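Local atomic coordinates of ribonuclease VapC (Haemophilus influenzae, PDB entry 6NKL), a protein that probably acts as the toxin of a toxin-antitoxin pair, a PIN-family ribonuclease that depends on magnesium. Residues B[6-11]-B[116-121]; B[33-38]-B[69-74]; B[81-86]-B[124-129]; B[43-48]-B[56-61]. All blocks are in the same frame, centred on the assembly; numbering follows the deposited sequence.

Contact 1: B[6-11]-B[116-121]; sequences DTNIII and HNVKEF
D6 turns its CG between the backbone N and the carbonyl carbon (chi1 89°), while F121 sets its CG anti to the carbonyl carbon (chi1 -79°); these torsions aim the two CG atoms across the gap between the segments. OD2 of D6 arrives at the rim of the F121 ring, in its plane, 4.0 Å from CE2, with the carboxylate plane 62° away from that of the ring. The other oxygen looks after the helix: OD1 of D6 accepts from I9 N at 2.8 Å, a nearly straight N-cap bond that fixes the carboxylate at the start of helix 7-15. OD2 is hydrogen-bonded to T115 OG1, so both oxygens are held. D6 is predicted to bind magnesium, and the cap and T115 would position it for that role.

Beyond the cap the contact is ordinary packing. I9 crosses H116 obliquely, its CD1 resting 3.9 Å from H116 CB. CB of N8 lies 3.5 Å from the carbonyl oxygen of H116. The imidazole meets the ring of Y12 farther along helix 7-15, and its ND1 is hydrogen-bonded to T133 OG1.

The contact therefore joins the N-terminal end of helix 7-15, just after strand 2-5, to the loop that leaves the neighbouring strand 112-115. Helix 97-109 closes over it, with I102 against D6 and both A103 and D99, the other predicted magnesium ligand, against F121.

Contact 2: B[33-38]-B[69-74]; sequences RLVMSF and NVLYPN
V35, M36 and S37 pair in parallel with N69, V70 and L71, putting strand 69-71 at one end of this chain's parallel PIN-domain sheet. Helices 38-49 and 54-67 fill the connection between the two strands. Three backbone bonds make the ladder: M36 N to N69 O, L71 N to M36 O and F38 N to L71 O. The short strands are strongly twisted, 52° apart in direction.

On one face of the sheet L71 rests against the fork of V35: its CG sits near V35 CB and CG1, and its CD1 near both methyls, 4.0 Å from CG2. On the other face V70 is the bump, and its two methyls part company: CG2 lies 3.8 Å from M36 CG, with SD just beyond, while CG1 presses onto the backbone of F38, 3.6 Å from CA. F38 in turn brings its CB to the Y72 ring, 3.7 Å from CE1. P73 covers one face of the F38 phenyl, its CD in a CH-pi contact 4.1 Å from the ring centroid. The F38 ring also meets W101 of the second subunit edge-to-face, so this corner belongs to the dimer interface too.

At the start of the strands R33, extended from CG to NE, reaches N69. Its NH2 donates to N69 OD1 at 2.7 Å, in the guanidinium plane and on a lone pair of the amide oxygen, the two flat groups standing 75° apart.

Contact 3: B[81-86]-B[124-129]; sequences YGKWAN and ITDLQW
The type I beta turn from I124 to L127, leading toward the last strand of this chain's sheet, packs against helix 75-89 through the indole of W84. CG2 of I124 stands over the five-membered ring, 3.6 Å from its centroid and only 12° off the normal, a well-centred CH-pi contact. CG2, anti to the I124 backbone N, is the branch over the ring. The opposite face of the indole is covered toward its rim by CD of K83, the preceding residue of the helix, so the ring is sandwiched between two aliphatic groups. At its far end CH2 of W84 comes to 3.4 Å from T125 N, and the hydroxyl OG1 of T125 is also close by.

In this PIN domain the turn belongs to the connection between the parallel strands 112-115 and 128-131, and its own bond from L127 N to I124 O (3.0 Å) closes it. Helix 97-109 backs the junction, L107 touching both W84 and D126 and A103 touching I124.

The polar side is bridged by water. D126 runs past W84 in the opposite direction, its carboxylate plane 31° from that of the indole. One water accepts from W84 NE1 at 3.0 Å and donates to D126 OD1 at 2.7 Å. The same water lies by K83 NZ, but at an implausibly short distance that makes this link doubtful. K83 and D126 reach for each other tip to tip, yet NZ stays 4.1 Å from OD1, beyond a salt bridge. On its other side K83 packs on F49 of the second subunit.

Contact 4: B[43-48]-B[56-61]; sequences ELIKGA and QSIRAI
The segments carrying L44, I45 and A48 on one side and S57, I58 and I61 on the other run nearly antiparallel, 155° between their directions, with axes 9.1 Å apart at closest approach. The backbones draw nearest at A48 and S57, where the CA atoms are 5.1 Å apart; such a gap suits the small side chains on both helices, and A48 CB touches S57 CB at 3.7 Å.

I61 is the main bump. Its CG1 sits anti to the carbonyl carbon and the chain is extended beyond (chi2 174°), which sends CD1 into the hollow made by L44, I45 and A48. There CD1 lies 3.7 Å from L44 CB and 3.3 Å from L44 O, and it also reaches the I45 backbone N and the A48 methyl. I58 bends differently (chi2 -72°), bringing its CD1 to 4.0 Å from A48 CB and 4.2 Å from I45 CD1. A48 CB thus touches S57, I58 and I61 together. The side chains meet through carbon alone; the hydroxyl of S57 turns to S51 OG and N53 O in the connecting loop.

These two helices, 38-49 and 54-67, form an alpha-helical hairpin that connects strand 33-37 to its neighbour 69-71 in the sheet. L64 of the second helix continues the packing against L44, aromatic packing from the chain of another protein covers S57, A60 and I61, and I45 touches L79 of the second subunit.

Contact 1 holds the predicted magnesium ligand D6, and its F121 brings its side chain to about 4 Å from that of D99, the other predicted ligand. Contact 4 meets it through T7 OG1 and E43 OE1, probably hydrogen-bonded at 2.8 Å, and contact 2 through I10 CD1 and M36 CE, 4.1 Å apart. Contact 4 is nested in sequence inside contact 2, M36 SD lying 3.9 Å from L44 CD1. F121 CB packs 3.9 Å from L127 CD2, joining contacts 1 and 3; the I124 side chain of contact 3 is about 7 Å from that of D99. The centres of contacts 3 and 4 are 29 Å apart. The S37 side chain in contact 2 is about 8 Å from that of D6.

Contact 1: B[6-11]-B[116-121]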
loop_
_atom_site.group_PDB
_atom_site.type_symbol
_atom_site.label_atom_id
_atom_site.label_comp_id
_atom_site.label_asym_id
_atom_site.label_seq_id
_atom_site.Cartn_x
_atom_site.Cartn_y
_atom_site.Cartn_z
ATOM N N ASP B 6 11.843 -8.564 0.535
ATOM C CA ASP B 6 10.403 -8.687 0.648
ATOM C C ASP B 6 10.056 -9.444 1.938
ATOM O O ASP B 6 10.920 -9.914 2.677
ATOM C CB ASP B 6 9.842 -9.341 -0.612
ATOM C CG ASP B 6 9.783 -10.865 -0.540
ATOM O OD1 ASP B 6 10.564 -11.485 0.232
ATOM O OD2 ASP B 6 8.943 -11.445 -1.302
ATOM N N THR B 7 8.766 -9.586 2.201
ATOM C CA THR B 7 8.321 -10.207 3.448
ATOM C C THR B 7 8.688 -11.686 3.512
ATOM O O THR B 7 9.015 -12.195 4.585
ATOM C CB THR B 7 6.812 -10.029 3.574
ATOM O OG1 THR B 7 6.483 -8.645 3.393
ATOM C CG2 THR B 7 6.313 -10.530 4.921
ATOM N N ASN B 8 8.625 -12.399 2.380
ATOM C CA ASN B 8 8.896 -13.841 2.387
ATOM C C ASN B 8 10.347 -14.150 2.727
ATOM O O ASN B 8 10.617 -15.114 3.444
ATOM C CB ASN B 8 8.563 -14.482 1.035
ATOM C CG ASN B 8 7.073 -14.538 0.760
ATOM O OD1 ASN B 8 6.647 -14.456 -0.379
ATOM N ND2 ASN B 8 6.277 -14.666 1.803
ATOM N N ILE B 9 11.297 -13.363 2.213
ATOM C CA ILE B 9 12.700 -13.648 2.495
ATOM C C ILE B 9 13.020 -13.348 3.948
ATOM O O ILE B 9 13.861 -14.018 4.555
ATOM C CB ILE B 9 13.629 -12.871 1.540
ATOM C CG1 ILE B 9 15.051 -13.403 1.613
ATOM C CG2 ILE B 9 13.747 -11.434 1.921
ATOM C CD1 ILE B 9 15.181 -14.763 1.111
ATOM N N ILE B 10 12.367 -12.347 4.537
ATOM C CA ILE B 10 12.578 -12.065 5.955
ATOM C C ILE B 10 12.054 -13.203 6.830
ATOM O O ILE B 10 12.690 -13.585 7.815
ATOM C CB ILE B 10 11.918 -10.735 6.316
ATOM C CG1 ILE B 10 12.659 -9.629 5.562
ATOM C CG2 ILE B 10 11.895 -10.544 7.826
ATOM C CD1 ILE B 10 12.218 -8.266 5.902
ATOM N N ILE B 11 10.862 -13.700 6.529
ATOM C CA ILE B 11 10.322 -14.865 7.223
ATOM C C ILE B 11 11.274 -16.044 7.079
ATOM O O ILE B 11 11.621 -16.717 8.056
ATOM C CB ILE B 11 8.939 -15.211 6.652
ATOM C CG1 ILE B 11 7.902 -14.185 7.074
ATOM C CG2 ILE B 11 8.513 -16.601 7.066
ATOM C CD1 ILE B 11 6.737 -14.160 6.135
ATOM N N HIS B 116 11.739 -14.953 -1.719
ATOM C CA HIS B 116 11.848 -16.401 -1.568
ATOM C C HIS B 116 10.535 -16.979 -2.050
ATOM O O HIS B 116 9.478 -16.658 -1.492
ATOM C CB HIS B 116 12.091 -16.824 -0.119
ATOM C CG HIS B 116 11.934 -18.301 0.115
ATOM N ND1 HIS B 116 12.833 -19.231 -0.368
ATOM C CD2 HIS B 116 10.978 -19.007 0.763
ATOM C CE1 HIS B 116 12.445 -20.444 -0.014
ATOM N NE2 HIS B 116 11.327 -20.334 0.682
ATOM N N ASN B 117 10.596 -17.773 -3.104
ATOM C CA ASN B 117 9.462 -18.587 -3.516
ATOM C C ASN B 117 8.226 -17.738 -3.839
ATOM O O ASN B 117 7.112 -18.007 -3.381
ATOM C CB ASN B 117 9.168 -19.620 -2.428
ATOM C CG ASN B 117 8.446 -20.836 -2.955
ATOM O OD1 ASN B 117 8.331 -21.036 -4.172
ATOM N ND2 ASN B 117 7.955 -21.668 -2.036
ATOM N N VAL B 118 8.425 -16.702 -4.649
ATOM C CA VAL B 118 7.317 -15.953 -5.234
ATOM C C VAL B 118 7.561 -15.881 -6.735
ATOM O O VAL B 118 7.931 -14.833 -7.270
ATOM C CB VAL B 118 7.187 -14.549 -4.613
ATOM C CG1 VAL B 118 6.113 -13.778 -5.277
ATOM C CG2 VAL B 118 6.885 -14.652 -3.115
ATOM N N LYS B 119 7.385 -17.000 -7.426
ATOM C CA LYS B 119 7.601 -17.015 -8.868
ATOM C C LYS B 119 6.613 -16.110 -9.603
ATOM O O LYS B 119 6.911 -15.666 -10.720
ATOM C CB LYS B 119 7.512 -18.464 -9.377
ATOM C CG LYS B 119 8.867 -19.146 -9.591
ATOM N N GLU B 120 5.463 -15.819 -8.984
ATOM C CA GLU B 120 4.487 -14.894 -9.552
ATOM C C GLU B 120 5.121 -13.616 -10.059
ATOM O O GLU B 120 4.622 -13.009 -11.017
ATOM C CB GLU B 120 3.445 -14.480 -8.517
ATOM C CG GLU B 120 2.695 -15.536 -7.862
ATOM C CD GLU B 120 3.394 -15.976 -6.641
ATOM O OE1 GLU B 120 4.399 -16.678 -6.821
ATOM O OE2 GLU B 120 2.964 -15.582 -5.530
ATOM N N PHE B 121 6.151 -13.123 -9.357
ATOM C CA PHE B 121 6.730 -11.828 -9.710
ATOM C C PHE B 121 7.226 -11.786 -11.142
ATOM O O PHE B 121 7.424 -10.690 -11.686
ATOM C CB PHE B 121 7.887 -11.471 -8.758
ATOM C CG PHE B 121 7.441 -10.929 -7.404
ATOM C CD1 PHE B 121 6.340 -10.071 -7.289
ATOM C CD2 PHE B 121 8.136 -11.265 -6.265
ATOM C CE1 PHE B 121 5.954 -9.575 -6.041
ATOM C CE2 PHE B 121 7.769 -10.767 -5.031
ATOM C CZ PHE B 121 6.677 -9.920 -4.921
#

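Contact 2: B[33-38]-B[69-74]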
loop_
_atom_site.group_PDB
_atom_site.type_symbol
_atom_site.label_atom_id
_atom_site.label_comp_id
_atom_site.label_asym_id
_atom_site.label_seq_id
_atom_site.Cartn_x
_atom_site.Cartn_y
_atom_site.Cartn_z
ATOM N N ARG B 33 22.827 -1.019 -0.620
ATOM C CA ARG B 33 21.952 -0.783 0.526
ATOM C C ARG B 33 20.831 -1.817 0.601
ATOM O O ARG B 33 20.251 -2.203 -0.419
ATOM C CB ARG B 33 21.348 0.617 0.466
ATOM C CG ARG B 33 20.713 1.020 1.766
ATOM C CD ARG B 33 20.235 2.451 1.709
ATOM N NE ARG B 33 19.486 2.802 2.907
ATOM C CZ ARG B 33 18.612 3.796 2.960
ATOM N NH1 ARG B 33 18.390 4.541 1.893
ATOM N NH2 ARG B 33 17.955 4.037 4.079
ATOM N N LEU B 34 20.551 -2.266 1.819
ATOM C CA LEU B 34 19.446 -3.161 2.112
ATOM C C LEU B 34 18.321 -2.380 2.774
ATOM O O LEU B 34 18.542 -1.664 3.757
ATOM C CB LEU B 34 19.891 -4.302 3.031
ATOM C CG LEU B 34 21.017 -5.225 2.560
ATOM C CD1 LEU B 34 21.264 -6.301 3.622
ATOM C CD2 LEU B 34 20.701 -5.853 1.239
ATOM N N VAL B 35 17.113 -2.552 2.260
ATOM C CA VAL B 35 15.939 -1.853 2.756
ATOM C C VAL B 35 14.768 -2.817 2.720
ATOM O O VAL B 35 14.838 -3.887 2.114
ATOM C CB VAL B 35 15.581 -0.603 1.909
ATOM C CG1 VAL B 35 16.669 0.417 2.040
ATOM C CG2 VAL B 35 15.323 -1.015 0.461
ATOM N N MET B 36 13.648 -2.363 3.289
ATOM C CA MET B 36 12.381 -3.065 3.209
ATOM C C MET B 36 11.307 -2.042 2.925
ATOM O O MET B 36 11.453 -0.871 3.264
ATOM C CB MET B 36 12.050 -3.829 4.504
ATOM C CG MET B 36 11.689 -2.973 5.658
ATOM S SD MET B 36 11.198 -3.968 7.077
ATOM C CE MET B 36 12.755 -4.610 7.596
ATOM N N SER B 37 10.243 -2.484 2.268
ATOM C CA SER B 37 9.107 -1.603 2.041
ATOM C C SER B 37 8.345 -1.411 3.350
ATOM O O SER B 37 8.367 -2.270 4.250
ATOM C CB SER B 37 8.204 -2.174 0.936
ATOM O OG SER B 37 6.954 -1.505 0.839
ATOM N N PHE B 38 7.704 -0.242 3.469
ATOM C CA PHE B 38 6.746 0.001 4.550
ATOM C C PHE B 38 5.685 -1.085 4.631
ATOM O O PHE B 38 5.163 -1.357 5.716
ATOM C CB PHE B 38 6.061 1.357 4.375
ATOM C CG PHE B 38 5.002 1.370 3.313
ATOM C CD1 PHE B 38 5.344 1.451 1.977
ATOM C CD2 PHE B 38 3.662 1.321 3.660
ATOM C CE1 PHE B 38 4.378 1.449 0.995
ATOM C CE2 PHE B 38 2.690 1.338 2.686
ATOM C CZ PHE B 38 3.039 1.396 1.355
ATOM N N ASN B 69 16.585 -0.521 6.533
ATOM C CA ASN B 69 15.737 0.634 6.742
ATOM C C ASN B 69 14.425 0.485 5.985
ATOM O O ASN B 69 14.377 -0.048 4.875
ATOM C CB ASN B 69 16.398 1.918 6.267
ATOM C CG ASN B 69 17.661 2.272 7.018
ATOM O OD1 ASN B 69 18.456 3.053 6.507
ATOM N ND2 ASN B 69 17.826 1.770 8.246
ATOM N N VAL B 70 13.374 1.011 6.586
ATOM C CA VAL B 70 12.065 1.083 5.961
ATOM C C VAL B 70 11.981 2.303 5.075
ATOM O O VAL B 70 12.263 3.417 5.525
ATOM C CB VAL B 70 10.968 1.146 7.024
ATOM C CG1 VAL B 70 9.620 1.154 6.340
ATOM C CG2 VAL B 70 11.153 0.010 7.982
ATOM N N LEU B 71 11.456 2.115 3.868
ATOM C CA LEU B 71 11.218 3.201 2.930
ATOM C C LEU B 71 9.719 3.430 2.731
ATOM O O LEU B 71 8.908 2.488 2.758
ATOM C CB LEU B 71 11.886 2.901 1.586
ATOM C CG LEU B 71 13.401 2.747 1.545
ATOM C CD1 LEU B 71 13.859 2.642 0.112
ATOM C CD2 LEU B 71 14.096 3.900 2.212
ATOM N N TYR B 72 9.364 4.692 2.502
ATOM C CA TYR B 72 7.969 5.106 2.417
ATOM C C TYR B 72 7.661 5.649 1.034
ATOM O O TYR B 72 8.562 6.107 0.329
ATOM C CB TYR B 72 7.665 6.143 3.502
ATOM C CG TYR B 72 7.771 5.468 4.839
ATOM C CD1 TYR B 72 6.667 4.880 5.417
ATOM C CD2 TYR B 72 9.016 5.322 5.479
ATOM C CE1 TYR B 72 6.764 4.194 6.628
ATOM C CE2 TYR B 72 9.128 4.664 6.698
ATOM C CZ TYR B 72 7.997 4.098 7.271
ATOM O OH TYR B 72 8.103 3.441 8.470
ATOM N N PRO B 73 6.416 5.556 0.592
ATOM C CA PRO B 73 6.138 5.739 -0.830
ATOM C C PRO B 73 6.171 7.193 -1.238
ATOM O O PRO B 73 6.075 8.101 -0.414
ATOM C CB PRO B 73 4.731 5.176 -0.984
ATOM C CG PRO B 73 4.106 5.388 0.320
ATOM C CD PRO B 73 5.198 5.165 1.336
ATOM N N ASN B 74 6.292 7.392 -2.547
ATOM C CA ASN B 74 5.950 8.667 -3.161
ATOM C C ASN B 74 5.146 8.356 -4.412
ATOM O O ASN B 74 4.727 7.217 -4.639
ATOM C CB ASN B 74 7.199 9.516 -3.425
ATOM C CG ASN B 74 8.139 8.878 -4.399
ATOM O OD1 ASN B 74 8.058 7.672 -4.649
ATOM N ND2 ASN B 74 9.055 9.681 -4.961
#

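Contact 3: B[81-86]-B[124-129]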
loop_
_atom_site.group_PDB
_atom_site.type_symbol
_atom_site.label_atom_id
_atom_site.label_comp_id
_atom_site.label_asym_id
_atom_site.label_seq_id
_atom_site.Cartn_x
_atom_site.Cartn_y
_atom_site.Cartn_z
ATOM N N TYR B 81 1.732 0.883 -9.541
ATOM C CA TYR B 81 0.643 0.035 -9.070
ATOM C C TYR B 81 -0.555 0.111 -10.011
ATOM O O TYR B 81 -1.162 -0.912 -10.325
ATOM C CB TYR B 81 0.242 0.432 -7.659
ATOM C CG TYR B 81 -0.823 -0.448 -7.048
ATOM C CD1 TYR B 81 -0.485 -1.489 -6.207
ATOM C CD2 TYR B 81 -2.160 -0.236 -7.306
ATOM C CE1 TYR B 81 -1.457 -2.289 -5.642
ATOM C CE2 TYR B 81 -3.136 -1.026 -6.727
ATOM C CZ TYR B 81 -2.780 -2.051 -5.915
ATOM O OH TYR B 81 -3.764 -2.833 -5.329
ATOM N N GLY B 82 -0.907 1.317 -10.485
ATOM C CA GLY B 82 -2.031 1.435 -11.401
ATOM C C GLY B 82 -1.837 0.645 -12.683
ATOM O O GLY B 82 -2.768 0.009 -13.179
ATOM N N LYS B 83 -0.629 0.689 -13.251
ATOM C CA LYS B 83 -0.374 -0.049 -14.482
ATOM C C LYS B 83 -0.511 -1.538 -14.249
ATOM O O LYS B 83 -1.202 -2.238 -14.992
ATOM C CB LYS B 83 1.026 0.263 -15.014
ATOM C CG LYS B 83 1.327 -0.371 -16.363
ATOM C CD LYS B 83 2.834 -0.596 -16.577
ATOM C CE LYS B 83 3.621 0.678 -16.265
ATOM N NZ LYS B 83 5.115 0.487 -16.318
ATOM N N TRP B 84 0.144 -2.045 -13.200
ATOM C CA TRP B 84 0.253 -3.484 -13.043
ATOM C C TRP B 84 -1.003 -4.073 -12.429
ATOM O O TRP B 84 -1.392 -5.187 -12.785
ATOM C CB TRP B 84 1.515 -3.824 -12.221
ATOM C CG TRP B 84 2.717 -3.698 -13.093
ATOM C CD1 TRP B 84 3.680 -2.732 -13.059
ATOM C CD2 TRP B 84 3.045 -4.552 -14.183
ATOM N NE1 TRP B 84 4.600 -2.945 -14.055
ATOM C CE2 TRP B 84 4.226 -4.053 -14.769
ATOM C CE3 TRP B 84 2.450 -5.686 -14.723
ATOM C CZ2 TRP B 84 4.832 -4.660 -15.877
ATOM C CZ3 TRP B 84 3.051 -6.299 -15.824
ATOM C CH2 TRP B 84 4.225 -5.777 -16.397
ATOM N N ALA B 85 -1.673 -3.343 -11.545
ATOM C CA ALA B 85 -2.997 -3.779 -11.103
ATOM C C ALA B 85 -3.946 -3.960 -12.285
ATOM O O ALA B 85 -4.755 -4.893 -12.313
ATOM C CB ALA B 85 -3.599 -2.767 -10.134
ATOM N N ASN B 86 -3.878 -3.071 -13.262
ATOM C CA ASN B 86 -4.755 -3.203 -14.429
ATOM C C ASN B 86 -4.380 -4.435 -15.246
ATOM O O ASN B 86 -5.222 -5.302 -15.515
ATOM C CB ASN B 86 -4.666 -1.945 -15.273
ATOM C CG ASN B 86 -5.468 -2.045 -16.541
ATOM O OD1 ASN B 86 -4.928 -1.970 -17.657
ATOM N ND2 ASN B 86 -6.766 -2.212 -16.385
ATOM N N ILE B 124 5.417 -9.456 -13.572
ATOM C CA ILE B 124 5.728 -8.034 -13.591
ATOM C C ILE B 124 7.052 -7.919 -14.344
ATOM O O ILE B 124 8.151 -7.966 -13.773
ATOM C CB ILE B 124 5.789 -7.451 -12.191
ATOM C CG1 ILE B 124 4.512 -7.795 -11.424
ATOM C CG2 ILE B 124 5.930 -5.978 -12.262
ATOM C CD1 ILE B 124 4.610 -7.445 -9.961
ATOM N N THR B 125 6.943 -7.742 -15.651
ATOM C CA THR B 125 8.069 -8.018 -16.532
ATOM C C THR B 125 9.184 -6.998 -16.423
ATOM O O THR B 125 10.309 -7.307 -16.831
ATOM C CB THR B 125 7.562 -8.090 -17.964
ATOM O OG1 THR B 125 6.929 -6.852 -18.296
ATOM C CG2 THR B 125 6.529 -9.211 -18.101
ATOM N N ASP B 126 8.924 -5.802 -15.887
ATOM C CA ASP B 126 9.993 -4.830 -15.668
ATOM C C ASP B 126 10.538 -4.823 -14.236
ATOM O O ASP B 126 11.366 -3.967 -13.894
ATOM C CB ASP B 126 9.539 -3.426 -16.081
ATOM C CG ASP B 126 8.453 -2.857 -15.213
ATOM O OD1 ASP B 126 8.420 -1.598 -15.085
ATOM O OD2 ASP B 126 7.625 -3.635 -14.689
ATOM N N LEU B 127 10.130 -5.778 -13.410
ATOM C CA LEU B 127 10.647 -5.883 -12.055
ATOM C C LEU B 127 11.994 -6.577 -12.075
ATOM O O LEU B 127 12.126 -7.661 -12.641
ATOM C CB LEU B 127 9.670 -6.666 -11.180
ATOM C CG LEU B 127 10.131 -6.977 -9.769
ATOM C CD1 LEU B 127 10.359 -5.691 -9.039
ATOM C CD2 LEU B 127 9.084 -7.812 -9.081
ATOM N N GLN B 128 12.978 -5.972 -11.433
ATOM C CA GLN B 128 14.245 -6.642 -11.179
ATOM C C GLN B 128 14.149 -7.368 -9.836
ATOM O O GLN B 128 13.888 -6.743 -8.804
ATOM C CB GLN B 128 15.381 -5.621 -11.177
ATOM C CG GLN B 128 15.473 -4.804 -12.478
ATOM C CD GLN B 128 16.687 -3.911 -12.479
ATOM O OE1 GLN B 128 17.818 -4.389 -12.407
ATOM N NE2 GLN B 128 16.462 -2.602 -12.547
ATOM N N TRP B 129 14.331 -8.685 -9.844
ATOM C CA TRP B 129 14.270 -9.418 -8.599
ATOM C C TRP B 129 15.152 -10.655 -8.656
ATOM O O TRP B 129 15.600 -11.103 -9.722
ATOM C CB TRP B 129 12.832 -9.798 -8.249
ATOM C CG TRP B 129 12.239 -10.679 -9.264
ATOM C CD1 TRP B 129 11.801 -10.324 -10.496
ATOM C CD2 TRP B 129 12.049 -12.083 -9.152
ATOM N NE1 TRP B 129 11.327 -11.422 -11.158
ATOM C CE2 TRP B 129 11.460 -12.518 -10.353
ATOM C CE3 TRP B 129 12.290 -13.014 -8.137
ATOM C CZ2 TRP B 129 11.128 -13.854 -10.581
ATOM C CZ3 TRP B 129 11.968 -14.338 -8.359
ATOM C CH2 TRP B 129 11.384 -14.746 -9.573
HETATM O O HOH W 1 6.135 -0.367 -14.276
#

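Contact 4: B[43-48]-B[56-61]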
loop_
_atom_site.group_PDB
_atom_site.type_symbol
_atom_site.label_atom_id
_atom_site.label_comp_id
_atom_site.label_asym_id
_atom_site.label_seq_id
_atom_site.Cartn_x
_atom_site.Cartn_y
_atom_site.Cartn_z
ATOM N N GLU B 43 3.643 -5.563 8.096
ATOM C CA GLU B 43 3.415 -6.982 8.388
ATOM C C GLU B 43 4.225 -7.419 9.602
ATOM O O GLU B 43 3.733 -8.180 10.453
ATOM C CB GLU B 43 3.751 -7.853 7.166
ATOM C CG GLU B 43 2.814 -7.611 5.956
ATOM C CD GLU B 43 3.050 -8.583 4.811
ATOM O OE1 GLU B 43 3.759 -8.215 3.848
ATOM O OE2 GLU B 43 2.560 -9.728 4.906
ATOM N N LEU B 44 5.452 -6.916 9.729
ATOM C CA LEU B 44 6.214 -7.177 10.944
ATOM C C LEU B 44 5.463 -6.693 12.182
ATOM O O LEU B 44 5.344 -7.428 13.170
ATOM C CB LEU B 44 7.588 -6.533 10.853
ATOM C CG LEU B 44 8.529 -7.158 9.810
ATOM C CD1 LEU B 44 9.870 -6.458 9.837
ATOM C CD2 LEU B 44 8.686 -8.631 10.052
ATOM N N ILE B 45 4.992 -5.444 12.174
ATOM C CA ILE B 45 4.211 -4.946 13.312
ATOM C C ILE B 45 3.033 -5.877 13.625
ATOM O O ILE B 45 2.653 -6.053 14.788
ATOM C CB ILE B 45 3.697 -3.522 13.039
ATOM C CG1 ILE B 45 4.811 -2.521 12.732
ATOM C CG2 ILE B 45 2.893 -3.040 14.234
ATOM C CD1 ILE B 45 5.714 -2.272 13.846
ATOM N N LYS B 46 2.382 -6.412 12.587
ATOM C CA LYS B 46 1.236 -7.294 12.784
ATOM C C LYS B 46 1.650 -8.578 13.495
ATOM O O LYS B 46 0.919 -9.086 14.351
ATOM C CB LYS B 46 0.614 -7.621 11.434
ATOM C CG LYS B 46 -0.388 -8.766 11.372
ATOM C CD LYS B 46 -0.353 -9.282 9.957
ATOM C CE LYS B 46 -1.542 -10.086 9.557
ATOM N NZ LYS B 46 -1.442 -10.452 8.110
ATOM N N GLY B 47 2.803 -9.135 13.123
ATOM C CA GLY B 47 3.321 -10.298 13.818
ATOM C C GLY B 47 3.576 -10.020 15.282
ATOM O O GLY B 47 3.326 -10.868 16.131
ATOM N N ALA B 48 4.074 -8.824 15.593
ATOM C CA ALA B 48 4.317 -8.467 16.984
ATOM C C ALA B 48 3.022 -8.498 17.794
ATOM O O ALA B 48 2.985 -9.064 18.892
ATOM C CB ALA B 48 4.980 -7.092 17.067
ATOM N N GLN B 56 9.130 -7.949 23.206
ATOM C CA GLN B 56 10.320 -8.541 22.614
ATOM C C GLN B 56 10.234 -8.482 21.093
ATOM O O GLN B 56 11.203 -8.108 20.427
ATOM C CB GLN B 56 10.524 -9.979 23.120
ATOM N N SER B 57 9.076 -8.805 20.524
ATOM C CA SER B 57 8.928 -8.735 19.076
ATOM C C SER B 57 9.251 -7.344 18.542
ATOM O O SER B 57 9.980 -7.199 17.557
ATOM C CB SER B 57 7.520 -9.152 18.695
ATOM O OG SER B 57 7.302 -10.474 19.122
ATOM N N ILE B 58 8.738 -6.307 19.196
ATOM C CA ILE B 58 9.013 -4.936 18.773
ATOM C C ILE B 58 10.499 -4.620 18.908
ATOM O O ILE B 58 11.070 -3.854 18.120
ATOM C CB ILE B 58 8.152 -3.962 19.597
ATOM C CG1 ILE B 58 6.693 -4.060 19.199
ATOM C CG2 ILE B 58 8.640 -2.536 19.446
ATOM C CD1 ILE B 58 6.380 -3.463 17.847
ATOM N N ARG B 59 11.145 -5.169 19.928
ATOM C CA ARG B 59 12.573 -4.923 20.086
ATOM C C ARG B 59 13.348 -5.549 18.931
ATOM O O ARG B 59 14.239 -4.923 18.351
ATOM C CB ARG B 59 13.071 -5.472 21.431
ATOM N N ALA B 60 13.032 -6.795 18.602
ATOM C CA ALA B 60 13.689 -7.436 17.470
ATOM C C ALA B 60 13.433 -6.652 16.180
ATOM O O ALA B 60 14.339 -6.483 15.349
ATOM C CB ALA B 60 13.205 -8.877 17.351
ATOM N N ILE B 61 12.216 -6.113 16.018
ATOM C CA ILE B 61 11.916 -5.327 14.818
ATOM C C ILE B 61 12.793 -4.080 14.768
ATOM O O ILE B 61 13.364 -3.752 13.719
ATOM C CB ILE B 61 10.413 -5.001 14.751
ATOM C CG1 ILE B 61 9.648 -6.297 14.493
ATOM C CG2 ILE B 61 10.092 -4.011 13.611
ATOM C CD1 ILE B 61 8.108 -6.171 14.549
#